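Local coordinates for protein geranyltranstransferase (Legionella pneumophila subsp. pneumophila, PDB 3LOM) that probably makes farnesyl diphosphate, and perhaps geranylgeranyl diphosphate, by magnesium-dependent chain elongation of allylic diphosphates in isoprene biosynthesis, at residues A[24-29]-A[42-47]; A[54-58]-A[192-197]; A[176-182]-A[255-261]; A[143-147]-A[199-205]. All blocks are in the same frame, centred on the assembly; numbering follows the deposited sequence.

Contact 1 of 4, residues A[24-29]-A[42-47]; sequences LEQLLN and LHYALF
Leu28 lays its CD1 methyl over one face of the His43 ring, 3.8 Å from the ring centroid and 27° off the normal, a CH-pi contact. It belongs to an antiparallel helix pair in the mainly alpha-helical isoprenoid synthase fold: the C-terminal end of helix 5-28 packs beside the C-terminal end of helix 36-46. The axes of 24-28 and 42-46 run at 164° and approach to 11.7 Å. Leucine, phenylalanine and histidine side chains span this gap. Leu24 lies opposite Leu46 (CA to CA 8.4 Å) and Leu28 opposite His43 (CA to CA 8.2 Å). Leu28 adopts an m,t rotamer. Its CD1 also lies 3.8 Å from Leu46 CD1 and 3.8 Å from Phe47 CE1, at the edge of that ring. Leu28 CD2 is 4.2 Å from Leu42 CD1. One turn earlier, Leu24 CD2 meets Leu46 CD1 at 3.9 Å and Leu24 CB meets Phe47 CZ at 3.7 Å. Phe47 has left the helix, with phi/psi -122/120, and its m rotamer folds the ring back toward 24-29. Helices 69-91 and 113-135 cover the buried side. Leu42 also packs on Ile157 of the second subunit. His43 ND1 is hydrogen-bonded to Arg39 O. At the more exposed side, the Glu25 carboxylate lies at the edge of the His43 ring, with Glu25 OE2 2.9 Å from His43 CD2, a C-H carbon.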
loop_
_atom_site.group_PDB
_atom_site.type_symbol
_atom_site.label_atom_id
_atom_site.label_comp_id
_atom_site.label_asym_id
_atom_site.label_seq_id
_atom_site.Cartn_x
_atom_site.Cartn_y
_atom_site.Cartn_z
ATOM N N LEU A 24 -18.817 1.272 -3.714
ATOM C CA LEU A 24 -17.908 0.690 -2.716
ATOM C C LEU A 24 -18.440 -0.603 -2.103
ATOM O O LEU A 24 -17.681 -1.564 -1.955
ATOM C CB LEU A 24 -17.562 1.692 -1.605
ATOM C CG LEU A 24 -16.233 2.443 -1.704
ATOM C CD1 LEU A 24 -16.054 3.371 -0.502
ATOM C CD2 LEU A 24 -15.056 1.470 -1.825
ATOM N N GLU A 25 -19.731 -0.611 -1.755
ATOM C CA GLU A 25 -20.417 -1.802 -1.234
ATOM C C GLU A 25 -20.302 -2.993 -2.157
ATOM O O GLU A 25 -19.890 -4.077 -1.728
ATOM C CB GLU A 25 -21.902 -1.528 -0.989
ATOM C CG GLU A 25 -22.264 -1.251 0.453
ATOM C CD GLU A 25 -21.842 -2.363 1.392
ATOM O OE1 GLU A 25 -22.530 -3.400 1.479
ATOM O OE2 GLU A 25 -20.820 -2.183 2.069
ATOM N N GLN A 26 -20.660 -2.775 -3.422
ATOM C CA GLN A 26 -20.609 -3.808 -4.445
ATOM C C GLN A 26 -19.203 -4.361 -4.551
ATOM O O GLN A 26 -19.004 -5.576 -4.501
ATOM C CB GLN A 26 -21.068 -3.258 -5.802
ATOM C CG GLN A 26 -22.579 -3.069 -5.933
ATOM C CD GLN A 26 -23.352 -4.387 -6.007
ATOM O OE1 GLN A 26 -24.458 -4.495 -5.475
ATOM N NE2 GLN A 26 -22.774 -5.388 -6.669
ATOM N N LEU A 27 -18.243 -3.446 -4.663
ATOM C CA LEU A 27 -16.817 -3.757 -4.701
ATOM C C LEU A 27 -16.359 -4.613 -3.515
ATOM O O LEU A 27 -15.740 -5.661 -3.712
ATOM C CB LEU A 27 -16.025 -2.449 -4.766
ATOM C CG LEU A 27 -14.509 -2.398 -4.904
ATOM C CD1 LEU A 27 -14.019 -3.290 -6.032
ATOM C CD2 LEU A 27 -14.120 -0.950 -5.147
ATOM N N LEU A 28 -16.687 -4.171 -2.300
ATOM C CA LEU A 28 -16.341 -4.907 -1.074
ATOM C C LEU A 28 -16.954 -6.308 -1.008
ATOM O O LEU A 28 -16.291 -7.260 -0.587
ATOM C CB LEU A 28 -16.704 -4.101 0.181
ATOM C CG LEU A 28 -15.770 -2.949 0.567
ATOM C CD1 LEU A 28 -16.376 -2.117 1.677
ATOM C CD2 LEU A 28 -14.380 -3.455 0.969
ATOM N N ASN A 29 -18.202 -6.432 -1.463
ATOM C CA ASN A 29 -18.932 -7.706 -1.414
ATOM C C ASN A 29 -18.451 -8.726 -2.460
ATOM O O ASN A 29 -18.910 -9.868 -2.466
ATOM C CB ASN A 29 -20.458 -7.490 -1.530
ATOM C CG ASN A 29 -21.062 -6.665 -0.362
ATOM O OD1 ASN A 29 -22.233 -6.292 -0.421
ATOM N ND2 ASN A 29 -20.275 -6.380 0.680
ATOM N N LEU A 42 -13.263 -3.024 7.769
ATOM C CA LEU A 42 -13.370 -2.355 6.462
ATOM C C LEU A 42 -14.678 -1.592 6.294
ATOM O O LEU A 42 -14.675 -0.413 5.955
ATOM C CB LEU A 42 -13.256 -3.371 5.322
ATOM C CG LEU A 42 -11.866 -3.774 4.836
ATOM C CD1 LEU A 42 -11.954 -5.047 4.025
ATOM C CD2 LEU A 42 -11.277 -2.664 3.994
ATOM N N HIS A 43 -15.793 -2.281 6.532
ATOM C CA HIS A 43 -17.120 -1.695 6.390
ATOM C C HIS A 43 -17.396 -0.619 7.428
ATOM O O HIS A 43 -18.063 0.365 7.130
ATOM C CB HIS A 43 -18.193 -2.789 6.427
ATOM C CG HIS A 43 -18.297 -3.565 5.152
ATOM N ND1 HIS A 43 -17.677 -4.781 4.961
ATOM C CD2 HIS A 43 -18.929 -3.281 3.989
ATOM C CE1 HIS A 43 -17.933 -5.218 3.740
ATOM N NE2 HIS A 43 -18.694 -4.326 3.129
ATOM N N TYR A 44 -16.880 -0.800 8.641
ATOM C CA TYR A 44 -17.019 0.213 9.691
ATOM C C TYR A 44 -16.307 1.515 9.320
ATOM O O TYR A 44 -16.844 2.617 9.500
ATOM C CB TYR A 44 -16.484 -0.298 11.029
ATOM C CG TYR A 44 -16.607 0.722 12.144
ATOM C CD1 TYR A 44 -17.827 0.933 12.783
ATOM C CD2 TYR A 44 -15.505 1.487 12.552
ATOM C CE1 TYR A 44 -17.957 1.870 13.793
ATOM C CE2 TYR A 44 -15.627 2.441 13.564
ATOM C CZ TYR A 44 -16.860 2.621 14.180
ATOM O OH TYR A 44 -17.010 3.541 15.184
ATOM N N ALA A 45 -15.089 1.371 8.810
ATOM C CA ALA A 45 -14.249 2.518 8.499
ATOM C C ALA A 45 -14.712 3.272 7.252
ATOM O O ALA A 45 -14.745 4.500 7.253
ATOM C CB ALA A 45 -12.810 2.078 8.360
ATOM N N LEU A 46 -15.097 2.533 6.209
ATOM C CA LEU A 46 -15.421 3.125 4.904
ATOM C C LEU A 46 -16.758 3.851 4.766
ATOM O O LEU A 46 -16.939 4.619 3.821
ATOM C CB LEU A 46 -15.330 2.072 3.796
ATOM C CG LEU A 46 -13.989 1.903 3.080
ATOM C CD1 LEU A 46 -14.163 0.939 1.930
ATOM C CD2 LEU A 46 -13.448 3.243 2.576
ATOM N N PHE A 47 -17.704 3.604 5.669
ATOM C CA PHE A 47 -19.034 4.180 5.498
ATOM C C PHE A 47 -19.446 5.048 6.663
ATOM O O PHE A 47 -19.505 4.591 7.805
ATOM C CB PHE A 47 -20.076 3.101 5.214
ATOM C CG PHE A 47 -19.844 2.369 3.928
ATOM C CD1 PHE A 47 -19.195 1.140 3.922
ATOM C CD2 PHE A 47 -20.259 2.917 2.717
ATOM C CE1 PHE A 47 -18.968 0.458 2.722
ATOM C CE2 PHE A 47 -20.040 2.241 1.509
ATOM C CZ PHE A 47 -19.394 1.011 1.516
#

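Contact 2 of 4, residues A[54-58]-A[192-197]; sequences RPILV and LILACF. With PO4 (phosphate ion), chain C.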
loop_
_atom_site.group_PDB
_atom_site.type_symbol
_atom_site.label_atom_id
_atom_site.label_comp_id
_atom_site.label_asym_id
_atom_site.label_seq_id
_atom_site.Cartn_x
_atom_site.Cartn_y
_atom_site.Cartn_z
ATOM N N ARG A 54 -12.974 13.994 -1.940
ATOM C CA ARG A 54 -12.129 13.464 -3.023
ATOM C C ARG A 54 -12.862 12.716 -4.165
ATOM O O ARG A 54 -12.580 13.006 -5.333
ATOM C CB ARG A 54 -10.933 12.663 -2.479
ATOM C CG ARG A 54 -9.882 13.527 -1.803
ATOM C CD ARG A 54 -9.174 12.784 -0.681
ATOM N NE ARG A 54 -8.351 13.673 0.140
ATOM C CZ ARG A 54 -8.794 14.375 1.183
ATOM N NH1 ARG A 54 -7.960 15.155 1.863
ATOM N NH2 ARG A 54 -10.068 14.304 1.550
ATOM N N PRO A 55 -13.793 11.772 -3.852
ATOM C CA PRO A 55 -14.565 11.162 -4.945
ATOM C C PRO A 55 -15.396 12.134 -5.771
ATOM O O PRO A 55 -15.477 11.977 -6.981
ATOM C CB PRO A 55 -15.506 10.202 -4.215
ATOM C CG PRO A 55 -14.776 9.815 -3.052
ATOM C CD PRO A 55 -14.035 11.040 -2.593
ATOM N N ILE A 56 -16.003 13.118 -5.112
ATOM C CA ILE A 56 -16.797 14.145 -5.781
ATOM C C ILE A 56 -15.952 14.949 -6.776
ATOM O O ILE A 56 -16.371 15.163 -7.918
ATOM C CB ILE A 56 -17.472 15.099 -4.762
ATOM C CG1 ILE A 56 -18.354 14.306 -3.788
ATOM C CG2 ILE A 56 -18.303 16.163 -5.485
ATOM C CD1 ILE A 56 -18.751 15.074 -2.527
ATOM N N LEU A 57 -14.758 15.359 -6.342
ATOM C CA LEU A 57 -13.820 16.098 -7.194
ATOM C C LEU A 57 -13.422 15.288 -8.413
ATOM O O LEU A 57 -13.359 15.829 -9.509
ATOM C CB LEU A 57 -12.572 16.521 -6.412
ATOM C CG LEU A 57 -12.764 17.559 -5.307
ATOM C CD1 LEU A 57 -11.548 17.582 -4.389
ATOM C CD2 LEU A 57 -13.064 18.945 -5.874
ATOM N N VAL A 58 -13.175 13.993 -8.212
ATOM C CA VAL A 58 -12.980 13.040 -9.311
ATOM C C VAL A 58 -14.153 13.020 -10.303
ATOM O O VAL A 58 -13.940 13.051 -11.518
ATOM C CB VAL A 58 -12.707 11.619 -8.762
ATOM C CG1 VAL A 58 -12.822 10.548 -9.844
ATOM C CG2 VAL A 58 -11.346 11.578 -8.147
ATOM N N LEU A 192 -2.374 14.425 -2.685
ATOM C CA LEU A 192 -3.484 13.479 -2.830
ATOM C C LEU A 192 -4.708 14.156 -3.447
ATOM O O LEU A 192 -5.333 13.592 -4.334
ATOM C CB LEU A 192 -3.842 12.797 -1.502
ATOM C CG LEU A 192 -4.638 11.491 -1.630
ATOM C CD1 LEU A 192 -3.783 10.390 -2.264
ATOM C CD2 LEU A 192 -5.210 11.037 -0.284
ATOM N N ILE A 193 -5.033 15.359 -2.974
ATOM C CA ILE A 193 -6.065 16.202 -3.594
ATOM C C ILE A 193 -5.760 16.499 -5.069
ATOM O O ILE A 193 -6.656 16.433 -5.919
ATOM C CB ILE A 193 -6.303 17.493 -2.785
ATOM C CG1 ILE A 193 -7.036 17.141 -1.486
ATOM C CG2 ILE A 193 -7.108 18.510 -3.590
ATOM C CD1 ILE A 193 -6.916 18.166 -0.380
ATOM N N LEU A 194 -4.489 16.778 -5.361
ATOM C CA LEU A 194 -4.019 17.001 -6.729
ATOM C C LEU A 194 -4.172 15.744 -7.586
ATOM O O LEU A 194 -4.513 15.833 -8.772
ATOM C CB LEU A 194 -2.555 17.452 -6.710
ATOM C CG LEU A 194 -2.019 18.455 -7.731
ATOM C CD1 LEU A 194 -2.955 19.650 -7.899
ATOM C CD2 LEU A 194 -0.625 18.916 -7.299
ATOM N N ALA A 195 -3.938 14.580 -6.974
ATOM C CA ALA A 195 -4.122 13.282 -7.635
ATOM C C ALA A 195 -5.537 13.034 -8.203
ATOM O O ALA A 195 -5.676 12.301 -9.179
ATOM C CB ALA A 195 -3.708 12.150 -6.713
ATOM N N CYS A 196 -6.564 13.654 -7.611
ATOM C CA CYS A 196 -7.943 13.571 -8.126
ATOM C C CYS A 196 -8.023 14.064 -9.557
ATOM O O CYS A 196 -8.631 13.429 -10.416
ATOM C CB CYS A 196 -8.911 14.404 -7.283
ATOM S SG CYS A 196 -8.990 13.968 -5.547
ATOM N N PHE A 197 -7.378 15.200 -9.793
ATOM C CA PHE A 197 -7.357 15.836 -11.092
ATOM C C PHE A 197 -6.356 15.139 -12.011
ATOM O O PHE A 197 -6.634 14.931 -13.191
ATOM C CB PHE A 197 -7.060 17.325 -10.921
ATOM C CG PHE A 197 -7.950 17.999 -9.909
ATOM C CD1 PHE A 197 -9.179 18.522 -10.286
ATOM C CD2 PHE A 197 -7.568 18.093 -8.572
ATOM C CE1 PHE A 197 -10.011 19.131 -9.350
ATOM C CE2 PHE A 197 -8.394 18.689 -7.630
ATOM C CZ PHE A 197 -9.615 19.216 -8.019
HETATM P P PO4 C . -13.108 14.539 4.055
HETATM O O1 PO4 C . -13.760 15.684 4.787
HETATM O O2 PO4 C . -13.149 13.298 4.920
HETATM O O3 PO4 C . -13.842 14.277 2.760
HETATM O O4 PO4 C . -11.674 14.913 3.760
#
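The apolar contacts centre on Cys196, which points toward segment 54-58 of helix 53-64. Cys196 CB lies 3.8 Å from Val58 CG2 and 4.3 Å from Leu57 CB. Leu57 CD2 reaches Phe197 CZ at 4.1 Å. The segments run nearly parallel, at 27°, with axes 8.9 Å apart. The small cysteine lets the backbones come close, to 5.2 Å between the CA atoms of Val58 and Cys196. Other van der Waals approaches involve Arg54. Cys196 SG rests 3.7 Å from Arg54 O and 3.9 Å from Arg54 CB. Arg54 NE is 4.1 Å from Leu192 CD2, and Arg54 NH1 is 3.9 Å from Ile193 CD1. These are core helices of the polyprenyl synthase bundle, flanked by helices 69-91 and 209-236. The polar interaction is one hydrogen bond: Arg54 NH2 donates to O4 of the phosphate ion at 2.8 Å. Ile53 N also binds this ion. Though probably from the crystallisation liquor, it lies at Arg54 of the GGKRxRP motif and probably marks where the isopentenyl diphosphate group binds, as in relatives.

Contact 3 of 4, residues A[176-182]-A[255-261]; sequences VTEEQLR and TTFATLF
Both segments begin extended and turn into helix. In 176-182, Val176 (phi/psi -76/126) and Thr177 (-75/170) lead into the helix that starts at Glu178. In 255-261, Thr255 (-148/126) and Thr256 (-133/176) lead into the short helix 257-260, and Phe261 leaves it at -108/147. The nearest CA pairs are Val176 with Thr255 (6.9 Å), Glu178 with Leu260 (7.0 Å) and Leu181 with Thr256 (7.6 Å). Each N terminus carries a capping box. Thr177 OG1 (p rotamer) accepts from Gln180 N at 3.3 Å, and Thr177 N donates to Gln180 OE1 at 2.7 Å. Thr256 N donates to Thr259 OG1 at 2.8 Å, while Ala258 N gives a weak bond to Thr256 OG1 at 3.1 Å. Leu181 (t,p) fills the middle. Its CD2 lies over the face of Phe257, 3.9 Å from the ring centroid and 11° off the normal, a CH-pi contact, and 3.8 Å from Leu260 CD2. Val176 CB meets Thr255 CG2 at 3.7 Å. Arg182 NE makes a salt bridge with Glu178 OE2 at 3.4 Å. In the isoprenoid synthase fold, this joins the start of helix 178-201 to the chain after residues 239-253, which are not modelled. Phe257 N is hydrogen-bonded to Asp231 OD2 on helix 209-236, in DDYLD, the second aspartate-rich motif, probably magnesium-binding as in relatives. Apolar contact holds the segments together, and it buries Thr255 OG1 without a polar partner.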
loop_
_atom_site.group_PDB
_atom_site.type_symbol
_atom_site.label_atom_id
_atom_site.label_comp_id
_atom_site.label_asym_id
_atom_site.label_seq_id
_atom_site.Cartn_x
_atom_site.Cartn_y
_atom_site.Cartn_z
ATOM N N VAL A 176 8.815 26.872 13.037
ATOM C CA VAL A 176 8.455 26.550 11.660
ATOM C C VAL A 176 8.019 27.802 10.889
ATOM O O VAL A 176 7.138 28.550 11.327
ATOM C CB VAL A 176 7.371 25.433 11.622
ATOM C CG1 VAL A 176 6.839 25.201 10.218
ATOM C CG2 VAL A 176 7.928 24.133 12.179
ATOM N N THR A 177 8.665 28.023 9.748
ATOM C CA THR A 177 8.342 29.137 8.857
ATOM C C THR A 177 7.059 28.867 8.085
ATOM O O THR A 177 6.544 27.750 8.095
ATOM C CB THR A 177 9.478 29.407 7.838
ATOM O OG1 THR A 177 9.773 28.207 7.111
ATOM C CG2 THR A 177 10.740 29.902 8.543
ATOM N N GLU A 178 6.559 29.899 7.409
ATOM C CA GLU A 178 5.425 29.771 6.500
ATOM C C GLU A 178 5.763 28.828 5.350
ATOM O O GLU A 178 4.913 28.057 4.906
ATOM C CB GLU A 178 5.032 31.143 5.956
ATOM C CG GLU A 178 3.700 31.171 5.225
ATOM C CD GLU A 178 3.537 32.401 4.361
ATOM O OE1 GLU A 178 3.715 33.525 4.878
ATOM O OE2 GLU A 178 3.224 32.242 3.162
ATOM N N GLU A 179 7.015 28.893 4.898
ATOM C CA GLU A 179 7.531 28.060 3.810
ATOM C C GLU A 179 7.442 26.567 4.135
ATOM O O GLU A 179 6.907 25.793 3.341
ATOM C CB GLU A 179 8.983 28.444 3.495
ATOM C CG GLU A 179 9.470 28.019 2.113
ATOM C CD GLU A 179 9.144 29.042 1.034
ATOM O OE1 GLU A 179 9.793 30.111 1.011
ATOM O OE2 GLU A 179 8.250 28.774 0.204
ATOM N N GLN A 180 7.962 26.184 5.303
ATOM C CA GLN A 180 7.975 24.790 5.756
ATOM C C GLN A 180 6.564 24.252 5.970
ATOM O O GLN A 180 6.257 23.129 5.567
ATOM C CB GLN A 180 8.768 24.652 7.056
ATOM C CG GLN A 180 10.263 24.836 6.914
ATOM C CD GLN A 180 10.920 25.243 8.220
ATOM O OE1 GLN A 180 10.433 26.131 8.925
ATOM N NE2 GLN A 180 12.038 24.601 8.546
ATOM N N LEU A 181 5.721 25.073 6.596
ATOM C CA LEU A 181 4.314 24.768 6.827
ATOM C C LEU A 181 3.563 24.501 5.520
ATOM O O LEU A 181 2.757 23.574 5.443
ATOM C CB LEU A 181 3.648 25.911 7.598
ATOM C CG LEU A 181 2.181 25.781 8.010
ATOM C CD1 LEU A 181 1.999 24.727 9.091
ATOM C CD2 LEU A 181 1.665 27.124 8.488
ATOM N N ARG A 182 3.846 25.304 4.497
ATOM C CA ARG A 182 3.234 25.125 3.185
ATOM C C ARG A 182 3.706 23.842 2.503
ATOM O O ARG A 182 2.934 23.188 1.798
ATOM C CB ARG A 182 3.501 26.342 2.296
ATOM C CG ARG A 182 2.574 27.514 2.578
ATOM C CD ARG A 182 3.044 28.781 1.876
ATOM N NE ARG A 182 1.919 29.599 1.416
ATOM C CZ ARG A 182 1.263 29.408 0.268
ATOM N NH1 ARG A 182 0.255 30.209 -0.056
ATOM N NH2 ARG A 182 1.609 28.423 -0.562
ATOM N N THR A 255 2.323 25.250 15.716
ATOM C CA THR A 255 2.250 26.197 14.598
ATOM C C THR A 255 1.212 25.798 13.548
ATOM O O THR A 255 1.214 24.673 13.044
ATOM C CB THR A 255 3.629 26.445 13.934
ATOM O OG1 THR A 255 3.439 27.041 12.643
ATOM C CG2 THR A 255 4.403 25.148 13.782
ATOM N N THR A 256 0.315 26.733 13.248
ATOM C CA THR A 256 -0.711 26.562 12.224
ATOM C C THR A 256 -0.741 27.807 11.340
ATOM O O THR A 256 -0.035 28.787 11.613
ATOM C CB THR A 256 -2.121 26.384 12.844
ATOM O OG1 THR A 256 -2.427 27.507 13.679
ATOM C CG2 THR A 256 -2.223 25.097 13.659
ATOM N N PHE A 257 -1.575 27.778 10.300
ATOM C CA PHE A 257 -1.872 28.979 9.518
ATOM C C PHE A 257 -2.508 30.054 10.404
ATOM O O PHE A 257 -2.378 31.246 10.131
ATOM C CB PHE A 257 -2.794 28.660 8.334
ATOM C CG PHE A 257 -2.096 27.981 7.180
ATOM C CD1 PHE A 257 -1.224 28.690 6.358
ATOM C CD2 PHE A 257 -2.322 26.636 6.906
ATOM C CE1 PHE A 257 -0.577 28.067 5.287
ATOM C CE2 PHE A 257 -1.683 26.003 5.837
ATOM C CZ PHE A 257 -0.807 26.721 5.027
ATOM N N ALA A 258 -3.170 29.614 11.473
ATOM C CA ALA A 258 -3.836 30.503 12.419
ATOM C C ALA A 258 -2.915 31.052 13.506
ATOM O O ALA A 258 -3.349 31.841 14.348
ATOM C CB ALA A 258 -5.032 29.805 13.043
ATOM N N THR A 259 -1.655 30.626 13.500
ATOM C CA THR A 259 -0.658 31.200 14.401
ATOM C C THR A 259 0.295 32.092 13.616
ATOM O O THR A 259 0.930 32.991 14.178
ATOM C CB THR A 259 0.155 30.120 15.154
ATOM O OG1 THR A 259 0.818 29.269 14.211
ATOM C CG2 THR A 259 -0.747 29.285 16.066
ATOM N N LEU A 260 0.385 31.836 12.313
ATOM C CA LEU A 260 1.270 32.584 11.430
ATOM C C LEU A 260 0.556 33.736 10.730
ATOM O O LEU A 260 1.165 34.768 10.464
ATOM C CB LEU A 260 1.945 31.650 10.423
ATOM C CG LEU A 260 3.380 31.199 10.733
ATOM C CD1 LEU A 260 3.628 30.826 12.205
ATOM C CD2 LEU A 260 3.757 30.045 9.835
ATOM N N PHE A 261 -0.726 33.551 10.423
ATOM C CA PHE A 261 -1.579 34.649 9.975
ATOM C C PHE A 261 -2.540 34.995 11.090
ATOM O O PHE A 261 -2.954 34.115 11.844
ATOM C CB PHE A 261 -2.382 34.269 8.731
ATOM C CG PHE A 261 -1.542 33.909 7.550
ATOM C CD1 PHE A 261 -1.304 32.575 7.234
ATOM C CD2 PHE A 261 -0.987 34.901 6.750
ATOM C CE1 PHE A 261 -0.525 32.233 6.140
ATOM C CE2 PHE A 261 -0.205 34.570 5.653
ATOM C CZ PHE A 261 0.026 33.232 5.346
#

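Contact 4 of 4, residues A[143-147]-A[199-205]; sequences QVVAI and MVLAAQH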
loop_
_atom_site.group_PDB
_atom_site.type_symbol
_atom_site.label_atom_id
_atom_site.label_comp_id
_atom_site.label_asym_id
_atom_site.label_seq_id
_atom_site.Cartn_x
_atom_site.Cartn_y
_atom_site.Cartn_z
ATOM N N GLN A 143 -2.311 3.501 -19.819
ATOM C CA GLN A 143 -3.025 4.474 -18.999
ATOM C C GLN A 143 -3.277 3.951 -17.585
ATOM O O GLN A 143 -3.159 4.706 -16.624
ATOM C CB GLN A 143 -4.340 4.888 -19.661
ATOM C CG GLN A 143 -4.165 5.698 -20.944
ATOM C CD GLN A 143 -5.465 6.308 -21.454
ATOM O OE1 GLN A 143 -6.540 5.716 -21.336
ATOM N NE2 GLN A 143 -5.366 7.496 -22.035
ATOM N N VAL A 144 -3.601 2.662 -17.474
ATOM C CA VAL A 144 -3.789 1.987 -16.186
ATOM C C VAL A 144 -2.544 2.149 -15.296
ATOM O O VAL A 144 -2.652 2.535 -14.124
ATOM C CB VAL A 144 -4.142 0.480 -16.380
ATOM C CG1 VAL A 144 -4.206 -0.264 -15.035
ATOM C CG2 VAL A 144 -5.458 0.332 -17.143
ATOM N N VAL A 145 -1.377 1.890 -15.885
ATOM C CA VAL A 145 -0.082 2.074 -15.235
ATOM C C VAL A 145 0.147 3.529 -14.781
ATOM O O VAL A 145 0.467 3.774 -13.614
ATOM C CB VAL A 145 1.058 1.558 -16.148
ATOM C CG1 VAL A 145 2.432 1.945 -15.614
ATOM C CG2 VAL A 145 0.956 0.049 -16.294
ATOM N N ALA A 146 -0.071 4.483 -15.683
ATOM C CA ALA A 146 0.145 5.903 -15.373
ATOM C C ALA A 146 -0.823 6.457 -14.329
ATOM O O ALA A 146 -0.436 7.311 -13.534
ATOM C CB ALA A 146 0.119 6.760 -16.647
ATOM N N ILE A 147 -2.067 5.968 -14.342
ATOM C CA ILE A 147 -3.088 6.327 -13.345
ATOM C C ILE A 147 -2.673 5.855 -11.944
ATOM O O ILE A 147 -2.792 6.598 -10.959
ATOM C CB ILE A 147 -4.490 5.756 -13.735
ATOM C CG1 ILE A 147 -5.122 6.607 -14.841
ATOM C CG2 ILE A 147 -5.446 5.681 -12.525
ATOM C CD1 ILE A 147 -6.179 5.889 -15.643
ATOM N N MET A 199 -5.170 11.889 -11.894
ATOM C CA MET A 199 -5.625 10.548 -12.305
ATOM C C MET A 199 -6.717 10.642 -13.381
ATOM O O MET A 199 -6.756 9.825 -14.301
ATOM C CB MET A 199 -6.097 9.711 -11.107
ATOM C CG MET A 199 -4.970 9.040 -10.317
ATOM S SD MET A 199 -5.488 8.085 -8.864
ATOM C CE MET A 199 -6.157 9.381 -7.954
ATOM N N VAL A 200 -7.579 11.654 -13.256
ATOM C CA VAL A 200 -8.608 11.968 -14.248
ATOM C C VAL A 200 -7.972 12.364 -15.594
ATOM O O VAL A 200 -8.428 11.922 -16.654
ATOM C CB VAL A 200 -9.607 13.046 -13.691
ATOM C CG1 VAL A 200 -10.248 13.877 -14.794
ATOM C CG2 VAL A 200 -10.690 12.384 -12.843
ATOM N N LEU A 201 -6.897 13.155 -15.536
ATOM C CA LEU A 201 -6.160 13.591 -16.731
ATOM C C LEU A 201 -5.436 12.458 -17.453
ATOM O O LEU A 201 -5.316 12.479 -18.678
ATOM C CB LEU A 201 -5.167 14.704 -16.385
ATOM C CG LEU A 201 -5.769 16.100 -16.198
ATOM C CD1 LEU A 201 -4.790 17.003 -15.468
ATOM C CD2 LEU A 201 -6.206 16.721 -17.532
ATOM N N ALA A 202 -4.976 11.463 -16.699
ATOM C CA ALA A 202 -4.263 10.328 -17.280
ATOM C C ALA A 202 -5.191 9.323 -17.982
ATOM O O ALA A 202 -4.723 8.334 -18.551
ATOM C CB ALA A 202 -3.402 9.640 -16.223
ATOM N N ALA A 203 -6.498 9.590 -17.946
ATOM C CA ALA A 203 -7.485 8.789 -18.677
ATOM C C ALA A 203 -7.552 9.129 -20.171
ATOM O O ALA A 203 -8.044 8.326 -20.967
ATOM C CB ALA A 203 -8.852 8.933 -18.048
ATOM N N GLN A 204 -7.059 10.311 -20.548
ATOM C CA GLN A 204 -7.094 10.754 -21.948
ATOM C C GLN A 204 -5.707 10.772 -22.591
ATOM O O GLN A 204 -4.696 10.979 -21.914
ATOM C CB GLN A 204 -7.747 12.135 -22.089
ATOM C CG GLN A 204 -8.865 12.445 -21.100
ATOM C CD GLN A 204 -10.197 11.810 -21.460
ATOM O OE1 GLN A 204 -10.397 10.605 -21.286
ATOM N NE2 GLN A 204 -11.128 12.627 -21.937
ATOM N N HIS A 205 -5.678 10.568 -23.907
ATOM C CA HIS A 205 -4.434 10.472 -24.665
ATOM C C HIS A 205 -3.862 11.846 -25.016
ATOM O O HIS A 205 -2.675 12.104 -24.800
ATOM C CB HIS A 205 -4.658 9.630 -25.929
ATOM C CG HIS A 205 -3.401 9.294 -26.672
ATOM N ND1 HIS A 205 -2.330 8.661 -26.078
ATOM C CD2 HIS A 205 -3.055 9.481 -27.968
ATOM C CE1 HIS A 205 -1.372 8.488 -26.971
ATOM N NE2 HIS A 205 -1.787 8.976 -28.127
#
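Ile147 takes the m,t rotamer, and this brings its side chain across the end of helix 178-201. Its CG1 lies 3.8 Å from Ala202 CB and its CG2 lies 4.0 Å from Met199 CG. The backbones are close here, with the CA atoms of Ile147 and Met199 5.0 Å apart, so Met199 CG also sits 3.3 Å from Ile147 O. Met199 is m,t,m. Its outer end leads away from 143-147 and packs on Ile75 and Leu79 of helix 69-91. One turn before Ile147, Gln143 (m,t) stretches over the type I beta turn from Leu201 to Gln204. Its CG is 3.6 Å from Ala202 O and its NE2 is 3.0 Å from Ala203 O. The Ala202 methyl points toward 143-147 and meets Ile147 CG1, while Ala203 and Gln204 point away and pack on Val67. The contact thus seats the exit of helix 178-201 on helix 141-155, in the helical bundle of the isoprenoid synthases. The far side of helix 141-155 faces the second subunit, where Val144 packs on Val145 of that chain. The chemistry is mixed: methyl and methylene groups fill the inner end, and at the outer end the Gln143 side chain lies against the turn, with its CG near Ala202 O and its amide near Ala203 O.

How the contacts relate
From the N terminus, contact 1 closes first. It makes a short loop that ties helix 5-28 to helix 36-46. Helix 53-64 follows and opens contact 2, whose partner is over 130 residues later on helix 178-201. Contact 4 opens within that span but closes beyond it, so the two cross. Contact 3 also opens inside both loops and closes last, at 255-261, crossing each of them. These three share helix 178-201: contact 3 at its start, contact 2 in its C-terminal half and contact 4 at its end. Contacts 2 and 4 touch where Val58 O meets Val200 CG2 at 3.6 Å. Contacts 1 and 3 lie on opposite sides of the chain's centre, with their own centres 37 Å apart.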